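Local structure of putative uncharacterized protein (Actinomyces odontolyticus, 3UP9) at residues A171-G175 with N176-E180; R154-G158 with P159-R163; D226-K229 with Q230-K234; L124-Q128 with G129-I133; T23-N26 with D27-A31. The protein probably binds L-methionine as a membrane-attached substrate-binding lipoprotein of the NlpA family, and holds selenomethionine in this crystal. All coordinates share one frame; numbering follows the deposited sequence. Where two conformers were deposited one is given.

Contact 1. Residues A171-G175 with N176-E180; sequences AVING and NFAQE. With MSE (selenomethionine), chain B.
The selenomethionine pocket is built here at a strand-to-helix junction, where N174 and N176 meet the ligand and I173 and F177 pack behind them. The amide of N174 gives ND2 to the ligand carboxylate atom OXT at 3.0 Å, an almost straight bond (174°). CG of N174 stands anti to its carbonyl carbon (chi1 -61°), and this torsion points ND2 at the ligand; the N-cap residue makes no capping bond with its side chain. N176 OD1 accepts a weak and less surely placed bond from the ligand amino N at 3.3 Å. An asparagine suits both places because a short amide can offer either N-H or C=O. ND2 of N176 lies 3.4 Å above the centre of the F177 ring, which covers the amide from one side. Behind the ligand, CG2 of I173 reaches CB of F177 at 3.6 Å, the branched methyl filling the angle between strand and first turn. N174 O receives A178 N at 3.0 Å, and G175 O, opening the first turn, receives Q179 N at 2.8 Å. E88, R120 and N202 also bond the ligand, and N117 takes a bond from N174 ND2. Strand 170-173 runs inside the five-stranded sheet, with I173 against helix 161-164 and V172 against helix 115-127.

Contact 2. Residues R154-G158 with P159-R163; sequences REVEG and PQLVR
V156 and Q160 set their side chains at about a right angle, with the methyl CG1 of V156 pressed against CB of Q160 at 3.5 Å. The same methyl sits 3.4 Å from the carbonyl carbon of Q160 and 4.1 Å from CD2 of L161, so one beta-branched residue touches the backbone of Q160 and the side chains of Q160 and L161. V156 holds CG1 anti to the backbone N (chi1 152°), the turn that carries this methyl toward Q160. The link is a strand-to-helix turn leading from strand 151-156 into the short, weakly bonded helix 161-164: Q160 N bonds E157 O at 2.9 Å, and L161 N bonds G158 O at 3.2 Å. P159 suits the start of the turn because it has no N-H needing an acceptor. A water takes the N-H of V162 and donates to G158 O at 3.1 Å, giving that oxygen a second partner. The isobutyl group of L161 folds back over the turn, CD1 lying 3.5 Å from G158 O, and packs against I173 of strand 170-173. Putting an alanine at L161 would probably open a gap beside V156 CG1 and I173, leaving the turn less firmly seated on the sheet.

Contact 3. Residues D226-K229 with Q230-K234; sequences DEVK and QYIEK
K229 lays its extended aliphatic chain across E233, CE lying 3.5 Å from OE2 of the carboxylate and CG 3.9 Å from its carbon CD. With CG anti to the backbone N (chi1 179°) and every later torsion also straight, the lysine reaches its full length, and NZ ends 4.6 Å from E233 OE2, beyond a salt bridge. NZ instead bonds atom O of F245 at the C-terminus. A leucine in place of K229 would probably leave the C-terminal O of F245 without this donor and E233 without a neighbouring positive charge. One turn back, D226 and Q230 are polar residues that suit an exposed side; Q230 N bonds D226 O at 3.0 Å. The helix's inward side is apolar, V228 CG1 meeting I232 CD1 at 4.1 Å, with V228 packed on I21 and I25 of helix 15-28. The ring of Y231 stacks on that of Y24, while the backbone N of Y231 bonds E227 O at 2.9 Å. The run of backbone bonds from each residue to the fourth one before it, with side chains paired at the same spacing, marks an amphipathic alpha-helix lying beside helix 15-28.

Contact 4. Residues L124-Q128 with G129-I133; sequences LLATQ and GLVSI
A126 presents a small methyl bump to the segment that returns past its helix, and the end of I133 settles against it: CD1 of I133 lies 3.5 Å from CB of A126. Alanine suits this place because a side chain of one carbon lets the returning chain come close, and the backbones do so, with CA of A126 only 3.5 Å from V131 O in a CA-H...O contact. CG2 of V131 is set between its backbone N and carbonyl carbon (chi1 -53° for CG1), a crowded arrangement that turns this methyl toward the shallow dip between A126 and L125; it lies 4.3 Å from CB of A126. The two leucines pair through their methyls, CD2 of L125 and CD2 of L130 touching at 4.2 Å. A Schellman motif ends the helix: G129 N bonds A126 O at 3.1 Å, and L130 N makes a weak bond to L125 O. The chain reverses at G129, whose positive phi (74°) suits glycine; a CB here would collide with the carbonyl O of Q128. A water donates to both A126 O and V131 O, tying the helix end to the returning segment. On the outer side, T127 OG1 donates to L124 O at 2.6 Å and receives the N-H of Q128 NE2, the bent glutamine curling back over the helix end. The turn joins helix 115-127 to strand 131-132, with L125, L130 and V131 packed on F151 and F153 of strand 151-156, and L124 on strands 91-93 and 191-192.

Contact 5. Residues T23-N26 with D27-A31; sequences TYIN and DNLAA
T23 runs alongside D27, both side chains pointing the same way, so that the methyl CG2 of the threonine meets OD2 of the aspartate at 3.6 Å; its hydroxyl bonds A19 O, a threonine's usual way of satisfying itself inside a helix. Next, Y24 takes N28 over one face of its ring: CB of N28 stands 4.2 Å from the ring centroid in a CH-pi contact, and the amide plane is tilted only 23° from the ring. N28 ND2 turns back to Y24 O at 3.1 Å, on a lone pair and within the plane of its own amide, while N28 N reaches the same oxygen, so two donors grip one carbonyl. Asparagine suits this spot since its short amide can reach back to a carbonyl one turn earlier. I25 O is likewise doubly held, by L29 N and A30 N, each at 2.9 Å and from opposite faces of the carbonyl plane, as L29 leaves helical angles. N26 carries CG anti to its backbone N (chi1 -156°), sending OD1 to the N-H of L37; its ND2 reaches a water at 2.8 Å that also donates to D27 OD1. Helix 15-28 rests on strand 35-41 through T23 and I25, and A30 of the next short helix adds to it; Y24, I25 and L29 meet helix 226-235, and I25 also meets helix 213-223.

Overall arrangement
Contact 1 is the most buried of the five and alone holds ligand-binding residues; its asparagines spend polar groups on the selenomethionine. Contact 2, a surface turn whose centre is about 9 Å away, touches it through F177 and L161, and each contributes a strand to the five-stranded sheet. Contact 4 meets the same sheet from another side, L124 and L125 packing on V172, and is chiefly apolar. Contacts 3 and 5 lie on the same side of the chain's centre, where E227 packs on Y24 and L29; both mix an apolar inner face with a polar outer one. Contact 4 lies across the centre from contact 5, about 42 Å between centres, consistent with the two lobes of a periplasmic-binding-protein fold.

Contact 1. Residues A171-G175 with N176-E180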
# COMPACT_ATOMS: atom_id res chain seq x y z
N ALA A 171 1.35 -8.09 14.37
CA ALA A 171 1.79 -8.15 12.95
C ALA A 171 1.85 -6.74 12.40
O ALA A 171 1.03 -5.92 12.80
CB ALA A 171 0.85 -9.02 12.12
N VAL A 172 2.82 -6.43 11.53
CA VAL A 172 2.85 -5.11 10.84
C VAL A 172 2.10 -5.23 9.52
O VAL A 172 2.40 -6.10 8.73
CB VAL A 172 4.30 -4.57 10.64
CG1 VAL A 172 4.26 -3.12 10.17
CG2 VAL A 172 5.10 -4.70 11.98
N ILE A 173 1.12 -4.35 9.27
CA ILE A 173 0.17 -4.57 8.22
C ILE A 173 -0.16 -3.29 7.44
O ILE A 173 -0.73 -2.37 7.99
CB ILE A 173 -1.16 -5.15 8.73
CG1 ILE A 173 -0.97 -6.33 9.71
CG2 ILE A 173 -2.04 -5.57 7.54
CD1 ILE A 173 -2.27 -7.10 10.05
N ASN A 174 0.12 -3.29 6.12
CA ASN A 174 -0.23 -2.21 5.22
C ASN A 174 -1.72 -1.96 5.21
O ASN A 174 -2.55 -2.93 5.31
CB ASN A 174 0.25 -2.53 3.78
CG ASN A 174 1.77 -2.70 3.68
OD1 ASN A 174 2.35 -3.71 4.11
ND2 ASN A 174 2.42 -1.71 3.10
N GLY A 175 -2.09 -0.70 5.04
CA GLY A 175 -3.52 -0.29 5.01
C GLY A 175 -4.47 -1.13 4.18
O GLY A 175 -5.47 -1.59 4.71
N ASN A 176 -4.15 -1.37 2.91
CA ASN A 176 -4.99 -2.16 2.02
C ASN A 176 -5.36 -3.50 2.62
O ASN A 176 -6.47 -3.90 2.45
CB ASN A 176 -4.39 -2.36 0.61
CG ASN A 176 -3.13 -3.20 0.60
OD1 ASN A 176 -2.07 -2.75 1.03
ND2 ASN A 176 -3.24 -4.43 0.10
N PHE A 177 -4.41 -4.15 3.31
CA PHE A 177 -4.62 -5.46 3.96
C PHE A 177 -5.47 -5.32 5.27
O PHE A 177 -6.37 -6.14 5.53
CB PHE A 177 -3.28 -6.21 4.24
CG PHE A 177 -2.54 -6.62 3.01
CD1 PHE A 177 -3.18 -7.40 2.02
CD2 PHE A 177 -1.17 -6.27 2.83
CE1 PHE A 177 -2.51 -7.75 0.85
CE2 PHE A 177 -0.51 -6.64 1.69
CZ PHE A 177 -1.17 -7.39 0.68
N ALA A 178 -5.18 -4.27 6.04
CA ALA A 178 -5.94 -3.94 7.24
C ALA A 178 -7.39 -3.71 6.82
O ALA A 178 -8.28 -4.16 7.49
CB ALA A 178 -5.37 -2.70 7.96
N GLN A 179 -7.60 -3.04 5.69
CA GLN A 179 -8.93 -2.74 5.17
C GLN A 179 -9.70 -4.02 4.87
O GLN A 179 -10.83 -4.16 5.30
CB GLN A 179 -8.86 -1.87 3.93
CG GLN A 179 -8.44 -0.40 4.12
CD GLN A 179 -9.58 0.52 4.49
OE1 GLN A 179 -10.50 0.74 3.69
NE2 GLN A 179 -9.57 1.00 5.73
N GLU A 180 -9.08 -4.92 4.11
CA GLU A 180 -9.66 -6.22 3.81
C GLU A 180 -10.05 -6.92 5.09
O GLU A 180 -11.09 -7.51 5.12
CB GLU A 180 -8.69 -7.11 3.05
CG GLU A 180 -8.65 -6.92 1.54
CD GLU A 180 -10.02 -7.01 0.94
OE1 GLU A 180 -10.64 -8.10 0.99
OE2 GLU A 180 -10.48 -5.94 0.48
N MSE B . -1.49 0.19 -0.39
CA MSE B . -0.16 -0.10 0.18
C MSE B . 0.38 1.03 1.03
O MSE B . 0.12 2.22 0.73
OXT MSE B . 1.09 0.70 2.00
CB MSE B . 0.83 -0.38 -0.92
CG MSE B . 2.23 -0.83 -0.43
SE MSE B . 3.40 -1.14 -1.91
CE MSE B . 2.40 -2.48 -3.02

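Contact 2. Residues R154-G158 with P159-R163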
# COMPACT_ATOMS: atom_id res chain seq x y z
N ARG A 154 8.31 -13.26 12.10
CA ARG A 154 7.85 -14.34 11.21
C ARG A 154 7.34 -13.74 9.93
O ARG A 154 6.36 -13.00 9.92
CB ARG A 154 6.74 -15.16 11.86
CG ARG A 154 7.15 -15.81 13.15
CD ARG A 154 8.11 -16.94 12.91
NE ARG A 154 7.96 -17.75 14.09
CZ ARG A 154 7.01 -18.68 14.26
NH1 ARG A 154 6.13 -19.00 13.29
NH2 ARG A 154 6.96 -19.31 15.43
N GLU A 155 8.04 -14.06 8.84
CA GLU A 155 7.69 -13.56 7.52
C GLU A 155 6.46 -14.23 7.07
O GLU A 155 6.34 -15.41 7.16
CB GLU A 155 8.77 -13.87 6.52
CG GLU A 155 10.02 -13.04 6.65
CD GLU A 155 10.83 -13.12 5.36
OE1 GLU A 155 10.68 -14.13 4.65
OE2 GLU A 155 11.56 -12.17 5.03
N VAL A 156 5.53 -13.44 6.57
CA VAL A 156 4.25 -13.89 6.15
C VAL A 156 4.04 -13.19 4.82
O VAL A 156 4.54 -12.07 4.61
CB VAL A 156 3.23 -13.52 7.25
CG1 VAL A 156 1.85 -13.32 6.71
CG2 VAL A 156 3.22 -14.59 8.32
N GLU A 157 3.33 -13.83 3.91
CA GLU A 157 3.01 -13.18 2.65
C GLU A 157 1.92 -12.17 2.94
O GLU A 157 1.15 -12.36 3.85
CB GLU A 157 2.55 -14.20 1.59
CG GLU A 157 3.70 -14.91 0.86
CD GLU A 157 3.21 -15.99 -0.11
OE1 GLU A 157 2.07 -16.48 0.06
OE2 GLU A 157 3.95 -16.36 -1.05
N GLY A 158 1.88 -11.08 2.19
CA GLY A 158 0.98 -9.98 2.47
C GLY A 158 -0.47 -10.30 2.76
O GLY A 158 -1.04 -9.77 3.70
N PRO A 159 -1.11 -11.14 1.93
CA PRO A 159 -2.54 -11.40 2.19
C PRO A 159 -2.78 -12.29 3.41
O PRO A 159 -3.92 -12.48 3.79
CB PRO A 159 -3.04 -12.08 0.91
CG PRO A 159 -2.02 -11.77 -0.12
CD PRO A 159 -0.72 -11.55 0.57
N GLN A 160 -1.72 -12.85 3.99
CA GLN A 160 -1.79 -13.72 5.17
C GLN A 160 -1.54 -12.93 6.48
O GLN A 160 -1.62 -13.47 7.59
CB GLN A 160 -0.74 -14.87 5.02
CG GLN A 160 -1.07 -15.86 3.92
CD GLN A 160 -2.50 -16.38 4.04
OE1 GLN A 160 -2.88 -16.99 5.05
NE2 GLN A 160 -3.32 -16.10 3.03
N LEU A 161 -1.22 -11.64 6.33
CA LEU A 161 -0.91 -10.77 7.50
C LEU A 161 -2.03 -10.70 8.56
O LEU A 161 -1.76 -10.93 9.75
CB LEU A 161 -0.50 -9.36 7.04
CG LEU A 161 0.96 -9.27 6.58
CD1 LEU A 161 1.12 -7.99 5.79
CD2 LEU A 161 1.95 -9.36 7.71
N VAL A 162 -3.25 -10.33 8.16
CA VAL A 162 -4.40 -10.27 9.08
C VAL A 162 -4.66 -11.62 9.71
O VAL A 162 -4.75 -11.69 10.91
CB VAL A 162 -5.69 -9.77 8.41
CG1 VAL A 162 -6.91 -9.87 9.36
CG2 VAL A 162 -5.49 -8.37 7.95
N ARG A 163 -4.75 -12.68 8.92
CA ARG A 163 -4.82 -14.08 9.47
C ARG A 163 -3.68 -14.41 10.49
O ARG A 163 -3.92 -15.14 11.44
CB ARG A 163 -4.85 -15.12 8.32
CG ARG A 163 -4.91 -16.61 8.69
CD ARG A 163 -6.12 -16.89 9.57
NE ARG A 163 -6.49 -18.33 9.75
CZ ARG A 163 -6.17 -19.13 10.79
NH1 ARG A 163 -5.39 -18.72 11.79
NH2 ARG A 163 -6.62 -20.39 10.82
O HOH W 1 -3.48 -9.60 5.56

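Contact 3. Residues D226-K229 with Q230-K234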
# COMPACT_ATOMS: atom_id res chain seq x y z
N ASP A 226 -10.33 17.54 -6.99
CA ASP A 226 -10.95 17.96 -5.74
C ASP A 226 -12.06 16.98 -5.38
O ASP A 226 -12.28 16.66 -4.22
CB ASP A 226 -11.51 19.40 -5.85
CG ASP A 226 -11.41 20.18 -4.54
OD1 ASP A 226 -12.19 19.92 -3.59
OD2 ASP A 226 -10.54 21.09 -4.47
N GLU A 227 -12.75 16.49 -6.39
CA GLU A 227 -13.81 15.47 -6.23
C GLU A 227 -13.30 14.16 -5.61
O GLU A 227 -13.85 13.64 -4.62
CB GLU A 227 -14.54 15.19 -7.57
CG GLU A 227 -15.38 16.37 -8.08
CD GLU A 227 -14.58 17.41 -8.89
OE1 GLU A 227 -13.34 17.37 -9.02
OE2 GLU A 227 -15.21 18.35 -9.42
N VAL A 228 -12.19 13.66 -6.14
CA VAL A 228 -11.57 12.49 -5.53
C VAL A 228 -11.05 12.74 -4.10
O VAL A 228 -11.18 11.87 -3.26
CB VAL A 228 -10.47 11.88 -6.43
CG1 VAL A 228 -9.56 10.96 -5.62
CG2 VAL A 228 -11.14 11.19 -7.61
N LYS A 229 -10.49 13.93 -3.81
CA LYS A 229 -10.04 14.24 -2.45
C LYS A 229 -11.23 14.20 -1.45
O LYS A 229 -11.12 13.60 -0.37
CB LYS A 229 -9.36 15.60 -2.41
CG LYS A 229 -8.87 16.03 -1.06
CD LYS A 229 -7.86 17.18 -1.16
CE LYS A 229 -7.41 17.54 0.24
NZ LYS A 229 -6.32 18.52 0.25
N GLN A 230 -12.34 14.80 -1.86
CA GLN A 230 -13.55 14.87 -1.06
C GLN A 230 -14.13 13.48 -0.88
O GLN A 230 -14.48 13.11 0.21
CB GLN A 230 -14.58 15.85 -1.66
CG GLN A 230 -14.09 17.27 -1.48
CD GLN A 230 -15.04 18.35 -1.96
OE1 GLN A 230 -15.84 18.18 -2.89
NE2 GLN A 230 -14.92 19.50 -1.33
N TYR A 231 -14.20 12.69 -1.94
CA TYR A 231 -14.56 11.28 -1.76
C TYR A 231 -13.67 10.58 -0.71
O TYR A 231 -14.19 9.90 0.17
CB TYR A 231 -14.54 10.51 -3.10
CG TYR A 231 -14.79 9.03 -2.90
CD1 TYR A 231 -16.11 8.53 -2.80
CD2 TYR A 231 -13.72 8.11 -2.79
CE1 TYR A 231 -16.36 7.18 -2.59
CE2 TYR A 231 -13.96 6.75 -2.58
CZ TYR A 231 -15.29 6.30 -2.50
OH TYR A 231 -15.55 5.03 -2.26
N ILE A 232 -12.36 10.74 -0.78
CA ILE A 232 -11.46 10.06 0.19
C ILE A 232 -11.73 10.56 1.59
O ILE A 232 -11.83 9.77 2.52
CB ILE A 232 -9.95 10.19 -0.14
CG1 ILE A 232 -9.64 9.52 -1.47
CG2 ILE A 232 -9.10 9.63 0.96
CD1 ILE A 232 -8.22 9.79 -1.97
N GLU A 233 -11.90 11.86 1.75
CA GLU A 233 -12.10 12.44 3.10
C GLU A 233 -13.46 12.04 3.68
O GLU A 233 -13.58 11.88 4.86
CB GLU A 233 -11.96 13.95 3.04
CG GLU A 233 -10.56 14.37 2.67
CD GLU A 233 -10.36 15.87 2.57
OE1 GLU A 233 -11.24 16.62 2.09
OE2 GLU A 233 -9.26 16.30 2.95
N LYS A 234 -14.47 11.88 2.83
CA LYS A 234 -15.79 11.45 3.27
C LYS A 234 -15.75 9.99 3.62
O LYS A 234 -16.27 9.61 4.63
CB LYS A 234 -16.88 11.73 2.23
CG LYS A 234 -17.27 13.21 2.05
CD LYS A 234 -18.56 13.40 1.24
CE LYS A 234 -18.36 13.55 -0.28
NZ LYS A 234 -19.30 14.61 -0.78

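Contact 4. Residues L124-Q128 with G129-I133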
# COMPACT_ATOMS: atom_id res chain seq x y z
N LEU A 124 9.39 1.39 11.11
CA LEU A 124 8.31 1.72 12.00
C LEU A 124 8.66 1.16 13.36
O LEU A 124 8.50 1.87 14.35
CB LEU A 124 6.95 1.16 11.52
CG LEU A 124 5.78 1.46 12.45
CD1 LEU A 124 5.64 2.98 12.52
CD2 LEU A 124 4.54 0.77 11.91
N LEU A 125 9.16 -0.09 13.40
CA LEU A 125 9.54 -0.72 14.66
C LEU A 125 10.77 -0.01 15.29
O LEU A 125 10.82 0.11 16.51
CB LEU A 125 9.71 -2.26 14.53
CG LEU A 125 8.44 -3.07 14.07
CD1 LEU A 125 8.73 -4.53 13.75
CD2 LEU A 125 7.32 -2.95 15.08
N ALA A 126 11.73 0.47 14.47
CA ALA A 126 12.84 1.31 14.97
C ALA A 126 12.33 2.55 15.69
O ALA A 126 12.93 2.93 16.66
CB ALA A 126 13.78 1.73 13.85
N THR A 127 11.23 3.19 15.25
CA THR A 127 10.76 4.43 15.93
C THR A 127 10.30 4.10 17.33
O THR A 127 10.27 4.97 18.15
CB THR A 127 9.57 5.15 15.22
OG1 THR A 127 8.39 4.29 15.17
CG2 THR A 127 9.97 5.63 13.80
N GLN A 128 9.90 2.84 17.55
CA GLN A 128 9.48 2.32 18.87
C GLN A 128 10.63 1.71 19.74
O GLN A 128 10.35 1.16 20.79
CB GLN A 128 8.33 1.25 18.72
CG GLN A 128 7.08 1.67 17.93
CD GLN A 128 6.56 3.00 18.40
OE1 GLN A 128 6.07 3.11 19.51
NE2 GLN A 128 6.74 4.03 17.59
N GLY A 129 11.88 1.81 19.32
CA GLY A 129 13.01 1.29 20.09
C GLY A 129 13.16 -0.22 20.08
O GLY A 129 13.93 -0.75 20.86
N LEU A 130 12.46 -0.93 19.18
CA LEU A 130 12.40 -2.41 19.18
C LEU A 130 13.47 -3.07 18.29
O LEU A 130 13.89 -4.19 18.57
CB LEU A 130 10.98 -2.89 18.81
CG LEU A 130 10.59 -4.35 19.03
CD1 LEU A 130 10.56 -4.61 20.51
CD2 LEU A 130 9.23 -4.72 18.42
N VAL A 131 13.88 -2.41 17.21
CA VAL A 131 15.05 -2.82 16.45
C VAL A 131 16.00 -1.62 16.18
O VAL A 131 15.63 -0.44 16.19
CB VAL A 131 14.66 -3.52 15.11
CG1 VAL A 131 13.68 -4.68 15.34
CG2 VAL A 131 14.09 -2.52 14.10
N SER A 132 17.24 -1.94 15.94
CA SER A 132 18.25 -0.95 15.57
C SER A 132 18.61 -1.15 14.09
O SER A 132 18.87 -2.29 13.68
CB SER A 132 19.45 -1.16 16.47
OG SER A 132 20.58 -0.80 15.78
N ILE A 133 18.54 -0.10 13.25
CA ILE A 133 18.96 -0.24 11.83
C ILE A 133 20.35 0.37 11.60
O ILE A 133 20.55 1.54 11.85
CB ILE A 133 17.95 0.39 10.85
CG1 ILE A 133 16.56 -0.24 11.06
CG2 ILE A 133 18.46 0.17 9.42
CD1 ILE A 133 15.40 0.71 10.94
O HOH W 2 15.55 1.82 17.40

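Contact 5. Residues T23-N26 with D27-A31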
# COMPACT_ATOMS: atom_id res chain seq x y z
N THR A 23 -13.89 3.35 -8.58
CA THR A 23 -15.29 3.08 -8.86
C THR A 23 -16.03 4.45 -8.72
O THR A 23 -16.83 4.78 -9.60
CB THR A 23 -15.83 1.96 -7.97
OG1 THR A 23 -15.12 0.75 -8.26
CG2 THR A 23 -17.35 1.70 -8.20
N TYR A 24 -15.70 5.25 -7.70
CA TYR A 24 -16.22 6.60 -7.62
C TYR A 24 -15.94 7.36 -8.93
O TYR A 24 -16.84 7.93 -9.54
CB TYR A 24 -15.67 7.37 -6.40
CG TYR A 24 -16.02 8.82 -6.48
CD1 TYR A 24 -17.28 9.26 -6.18
CD2 TYR A 24 -15.12 9.71 -6.98
CE1 TYR A 24 -17.60 10.61 -6.27
CE2 TYR A 24 -15.43 11.04 -7.13
CZ TYR A 24 -16.66 11.49 -6.75
OH TYR A 24 -16.94 12.83 -6.93
N ILE A 25 -14.70 7.30 -9.39
CA ILE A 25 -14.32 7.98 -10.63
C ILE A 25 -15.12 7.42 -11.81
O ILE A 25 -15.71 8.13 -12.60
CB ILE A 25 -12.80 7.85 -10.94
CG1 ILE A 25 -11.99 8.66 -9.93
CG2 ILE A 25 -12.50 8.27 -12.37
CD1 ILE A 25 -10.48 8.41 -9.94
N ASN A 26 -15.16 6.12 -11.94
CA ASN A 26 -15.92 5.55 -13.02
C ASN A 26 -17.39 5.99 -13.05
O ASN A 26 -17.96 6.26 -14.09
CB ASN A 26 -15.83 4.02 -12.97
CG ASN A 26 -16.08 3.40 -14.32
OD1 ASN A 26 -15.61 3.93 -15.34
ND2 ASN A 26 -16.83 2.31 -14.35
N ASP A 27 -18.02 6.01 -11.90
CA ASP A 27 -19.45 6.19 -11.87
C ASP A 27 -19.78 7.67 -11.89
O ASP A 27 -20.90 8.03 -12.21
CB ASP A 27 -20.04 5.60 -10.58
CG ASP A 27 -19.94 4.05 -10.50
OD1 ASP A 27 -19.67 3.35 -11.49
OD2 ASP A 27 -20.21 3.56 -9.39
N ASN A 28 -18.83 8.52 -11.47
CA ASN A 28 -19.14 9.95 -11.32
C ASN A 28 -18.46 10.90 -12.30
O ASN A 28 -19.07 11.90 -12.71
CB ASN A 28 -18.93 10.37 -9.87
CG ASN A 28 -19.95 9.77 -8.97
OD1 ASN A 28 -21.04 10.26 -8.85
ND2 ASN A 28 -19.62 8.67 -8.37
N LEU A 29 -17.23 10.55 -12.70
CA LEU A 29 -16.32 11.46 -13.45
C LEU A 29 -15.85 10.97 -14.85
O LEU A 29 -15.52 11.77 -15.71
CB LEU A 29 -15.09 11.81 -12.58
CG LEU A 29 -15.31 12.37 -11.15
CD1 LEU A 29 -13.96 12.61 -10.45
CD2 LEU A 29 -16.25 13.61 -11.20
N ALA A 30 -15.80 9.67 -15.10
CA ALA A 30 -15.13 9.17 -16.30
C ALA A 30 -15.84 9.58 -17.56
O ALA A 30 -15.18 10.00 -18.50
CB ALA A 30 -14.92 7.66 -16.26
N ALA A 31 -17.18 9.48 -17.58
CA ALA A 31 -18.01 9.86 -18.75
C ALA A 31 -17.77 11.30 -19.25
O ALA A 31 -17.68 11.53 -20.44
CB ALA A 31 -19.52 9.61 -18.48
O HOH W 3 -18.46 0.96 -12.48
O HOH W 4 -18.97 8.66 -15.49